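PDB 6K93: type III effector XopAI from Xanthomonas citri, which has a mono-ADP-ribosyltransferase fold and probably binds arginine-containing peptides as an effector delivered by the type III secretion system of this plant pathogen. Local coordinates for residues A[210-213]-A[214-217]; A[228-231]-A[232-236]. All coordinates share one frame; numbering follows the deposited sequence.

Contact 1: residues A[210-213]-A[214-217]; sequences LPEE and YSYQ
Pro211 flanks the Tyr214 ring near CD1 and CE1, and Leu210 covers one of its faces. The Pro211 ring runs alongside the tyrosine, with Pro211 CG 3.8 Å from Tyr214 CD1. The CD2 methyl of Leu210 sits over the centre of the Tyr214 ring, 4.3 Å above the plane. The carbonyl oxygen of Pro211 lies at the ring edge, near its plane. The tyrosine CG is anti to its own carbonyl carbon (chi1 -76°), which lays the ring back along Pro211. Glu213 CG reaches the ring obliquely, 3.9 Å from Tyr214 CD1. The Tyr214 hydroxyl is hydrogen-bonded to Glu159.

Leu210 is the first residue to leave helical geometry after helix 194-209. A short 3-10 turn follows at 212-214, before strand 218-224. Two backbone bonds hold it, Tyr214 N to Pro211 O at 2.9 Å and Ser215 N to Glu212 O, also 2.9 Å. Both have the i to i+3 spacing of a 3-10 turn.

On Glu212, CG is anti to the backbone N (chi1 174°) and the chain bends at chi2. This folds the carboxylate back toward Ser215. Ser215 OG donates to Glu212 OE1 at 2.7 Å and meets it from above the carboxylate plane. The same OG is also hydrogen-bonded to Lys272, so it links Glu212 to strand 272-273. Water 2 donates to Glu212 OE2 at 2.6 Å and makes a weak link to Gln217 NE2. That amide nitrogen also donates to Thr269 O, its strongest polar partner. Water 3 bridges the backbone oxygens of Glu213 and Ser215.

Contact 2: residues A[228-231]-A[232-236]; sequences PDWV and SERYQ
Arg234 folds back over Trp230, one helical turn earlier. Its CB points toward the preceding turn and lies 3.8 Å from Trp230 O. CG is anti to the carbonyl carbon of Arg234 (chi1 -70°), and the chain runs extended from there to NE. This sends it back along the helix and across the indole face. CG stays close to Trp230 O. CD makes a CH-pi contact with the six-membered ring of Trp230, 3.7 Å from the centroid. NE passes above the bond between NE1 and CE2 of Trp230, and it also forms a salt bridge with Glu187. CZ sits over the five-membered ring in a cation-pi contact, 3.6 Å from its centroid. The guanidinium lies flat on the indole, with the two planes 5° apart. NH1 turns back and donates to Trp230 O at 3.0 Å. It meets a lone pair in the carbonyl plane. The stack and this bond together fix the rotation of the group. Arg234 NH2 lies 3.6 Å from Trp230 NE1 and is hydrogen-bonded elsewhere in the structure.

Tyr235 comes alongside Trp230, with its CE1 3.9 Å from Trp230 CZ3. Val231 O accepts from both Arg234 N and Tyr235 N, the latter at 2.8 Å. Nearer the start of the helix, water 4 joins Asp229 OD1 to Ser232 OG.

Arg234 on Trp230 is an i to i+4 cation-pi stack on a short helix. The helix, 228-234, packs through Val231 against strands 262-268 and 308-315 of the mixed sheet in the mono-ADP-ribosyltransferase fold.

In the fold
The two contacts come in series along the chain. Contact 1 lies in the loop that joins helix 194-209 to strand 218-224. That strand is an outermost one of the five-stranded mixed sheet. Contact 2 follows on helix 228-234 and the residues leading to strand 240-242, the outermost strand at the other edge. The centres of contact 1 and contact 2 are about 29 Å apart. The nearest atoms of contact 1 and contact 2 are about 17 Å apart, so they do not touch. Strand 262-268, next to 218-224 in the sheet, packs against the helix of contact 2. Contact 1 thus leads into one edge strand, and contact 2 lies on the connection from that strand to the opposite edge.

Contact 1: residues A[210-213]-A[214-217]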
# COMPACT_ATOMS: atom_id res chain seq x y z
N LEU A 210 -9.61 -7.86 -3.49
CA LEU A 210 -9.94 -8.75 -2.37
C LEU A 210 -11.45 -8.79 -2.18
O LEU A 210 -12.11 -7.75 -2.26
CB LEU A 210 -9.30 -8.28 -1.07
CG LEU A 210 -7.83 -8.63 -0.88
CD1 LEU A 210 -7.25 -7.94 0.33
CD2 LEU A 210 -7.59 -10.15 -0.79
N PRO A 211 -12.03 -9.96 -1.91
CA PRO A 211 -13.48 -10.01 -1.70
C PRO A 211 -13.89 -9.29 -0.42
O PRO A 211 -13.09 -9.01 0.48
CB PRO A 211 -13.79 -11.51 -1.63
CG PRO A 211 -12.49 -12.20 -1.43
CD PRO A 211 -11.39 -11.29 -1.91
N GLU A 212 -15.20 -9.00 -0.36
CA GLU A 212 -15.71 -8.11 0.68
C GLU A 212 -15.57 -8.69 2.08
O GLU A 212 -15.52 -7.93 3.06
CB GLU A 212 -17.18 -7.76 0.38
CG GLU A 212 -17.91 -6.96 1.45
CD GLU A 212 -17.31 -5.59 1.75
OE1 GLU A 212 -16.36 -5.14 1.07
OE2 GLU A 212 -17.81 -4.96 2.70
N GLU A 213 -15.44 -10.00 2.22
CA GLU A 213 -15.23 -10.55 3.56
C GLU A 213 -13.89 -10.13 4.16
O GLU A 213 -13.70 -10.28 5.37
CB GLU A 213 -15.36 -12.07 3.53
CG GLU A 213 -14.49 -12.76 2.51
CD GLU A 213 -15.23 -13.15 1.24
OE1 GLU A 213 -16.02 -12.33 0.71
OE2 GLU A 213 -15.02 -14.28 0.76
N TYR A 214 -12.96 -9.60 3.35
CA TYR A 214 -11.71 -9.07 3.86
C TYR A 214 -11.83 -7.63 4.34
O TYR A 214 -10.89 -7.13 4.96
CB TYR A 214 -10.60 -9.17 2.79
CG TYR A 214 -10.11 -10.59 2.66
CD1 TYR A 214 -10.83 -11.53 1.93
CD2 TYR A 214 -8.95 -11.01 3.30
CE1 TYR A 214 -10.40 -12.85 1.83
CE2 TYR A 214 -8.52 -12.32 3.20
CZ TYR A 214 -9.24 -13.23 2.47
OH TYR A 214 -8.81 -14.53 2.40
N SER A 215 -12.96 -6.97 4.12
CA SER A 215 -13.15 -5.63 4.66
C SER A 215 -13.34 -5.68 6.16
O SER A 215 -14.01 -6.57 6.69
CB SER A 215 -14.39 -4.97 4.03
OG SER A 215 -14.18 -4.69 2.67
N TYR A 216 -12.78 -4.70 6.84
CA TYR A 216 -12.93 -4.55 8.28
C TYR A 216 -13.88 -3.41 8.57
O TYR A 216 -13.69 -2.29 8.08
CB TYR A 216 -11.58 -4.26 8.95
CG TYR A 216 -11.73 -4.26 10.45
CD1 TYR A 216 -12.06 -5.41 11.14
CD2 TYR A 216 -11.57 -3.08 11.17
CE1 TYR A 216 -12.20 -5.40 12.50
CE2 TYR A 216 -11.72 -3.06 12.54
CZ TYR A 216 -12.03 -4.23 13.19
OH TYR A 216 -12.20 -4.22 14.56
N GLN A 217 -14.92 -3.69 9.37
CA GLN A 217 -15.84 -2.67 9.85
C GLN A 217 -15.55 -2.46 11.33
O GLN A 217 -15.85 -3.32 12.16
CB GLN A 217 -17.29 -3.08 9.63
CG GLN A 217 -17.66 -3.10 8.18
CD GLN A 217 -17.43 -4.46 7.58
OE1 GLN A 217 -17.70 -5.48 8.21
NE2 GLN A 217 -16.90 -4.48 6.37
O HOH W 1 -16.56 -7.45 5.65
O HOH W 2 -18.19 -2.70 3.95
O HOH W 3 -13.66 -9.13 7.80

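Contact 2: residues A[228-231]-A[232-236]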
# COMPACT_ATOMS: atom_id res chain seq x y z
N PRO A 228 3.61 18.65 12.69
CA PRO A 228 2.30 19.32 12.71
C PRO A 228 1.87 19.89 11.37
O PRO A 228 0.69 19.77 11.02
CB PRO A 228 2.48 20.41 13.77
CG PRO A 228 3.53 19.82 14.71
CD PRO A 228 4.48 19.09 13.79
N ASP A 229 2.79 20.49 10.60
CA ASP A 229 2.39 21.04 9.31
C ASP A 229 2.02 19.94 8.32
O ASP A 229 1.17 20.14 7.44
CB ASP A 229 3.51 21.90 8.72
CG ASP A 229 3.60 23.28 9.36
OD1 ASP A 229 2.87 23.55 10.33
OD2 ASP A 229 4.42 24.09 8.87
N TRP A 230 2.65 18.77 8.44
CA TRP A 230 2.27 17.63 7.62
C TRP A 230 0.82 17.27 7.87
O TRP A 230 0.06 17.03 6.92
CB TRP A 230 3.20 16.46 7.92
CG TRP A 230 3.00 15.22 7.14
CD1 TRP A 230 3.71 14.79 6.07
CD2 TRP A 230 2.01 14.21 7.40
NE1 TRP A 230 3.24 13.57 5.64
CE2 TRP A 230 2.20 13.19 6.44
CE3 TRP A 230 0.99 14.06 8.35
CZ2 TRP A 230 1.39 12.06 6.39
CZ3 TRP A 230 0.19 12.92 8.31
CH2 TRP A 230 0.40 11.94 7.34
N VAL A 231 0.39 17.29 9.13
CA VAL A 231 -0.98 16.98 9.44
C VAL A 231 -1.91 18.03 8.87
O VAL A 231 -2.90 17.71 8.21
CB VAL A 231 -1.17 16.84 10.96
CG1 VAL A 231 -2.66 16.65 11.27
CG2 VAL A 231 -0.35 15.68 11.50
N SER A 232 -1.63 19.31 9.13
CA SER A 232 -2.59 20.33 8.72
C SER A 232 -2.66 20.51 7.21
O SER A 232 -3.70 20.97 6.71
CB SER A 232 -2.29 21.66 9.42
OG SER A 232 -0.96 22.10 9.22
N GLU A 233 -1.61 20.13 6.47
CA GLU A 233 -1.71 20.13 5.02
C GLU A 233 -2.64 19.05 4.50
O GLU A 233 -3.13 19.15 3.36
CB GLU A 233 -0.33 19.93 4.40
CG GLU A 233 0.50 21.18 4.35
CD GLU A 233 1.83 20.95 3.68
OE1 GLU A 233 1.89 20.20 2.69
OE2 GLU A 233 2.83 21.53 4.17
N ARG A 234 -2.91 18.00 5.28
CA ARG A 234 -3.65 16.85 4.80
C ARG A 234 -4.99 16.63 5.49
O ARG A 234 -5.87 16.02 4.86
CB ARG A 234 -2.83 15.57 4.98
CG ARG A 234 -1.62 15.49 4.05
CD ARG A 234 -0.61 14.45 4.47
NE ARG A 234 0.51 14.45 3.56
CZ ARG A 234 1.43 15.40 3.50
NH1 ARG A 234 1.40 16.47 4.30
NH2 ARG A 234 2.42 15.33 2.59
N TYR A 235 -5.16 17.11 6.72
CA TYR A 235 -6.36 16.84 7.52
C TYR A 235 -6.86 18.14 8.12
O TYR A 235 -6.07 18.90 8.68
CB TYR A 235 -6.08 15.84 8.65
CG TYR A 235 -5.51 14.53 8.20
CD1 TYR A 235 -4.14 14.39 8.00
CD2 TYR A 235 -6.32 13.43 7.96
CE1 TYR A 235 -3.60 13.21 7.59
CE2 TYR A 235 -5.78 12.24 7.54
CZ TYR A 235 -4.42 12.13 7.35
OH TYR A 235 -3.84 10.96 6.92
N GLN A 236 -8.16 18.38 8.01
CA GLN A 236 -8.78 19.51 8.67
C GLN A 236 -10.11 19.06 9.25
O GLN A 236 -10.86 18.35 8.58
CB GLN A 236 -9.01 20.69 7.71
CG GLN A 236 -7.77 21.20 7.01
CD GLN A 236 -7.57 20.57 5.65
OE1 GLN A 236 -8.53 20.29 4.93
NE2 GLN A 236 -6.31 20.34 5.28
O HOH W 4 0.39 23.21 11.35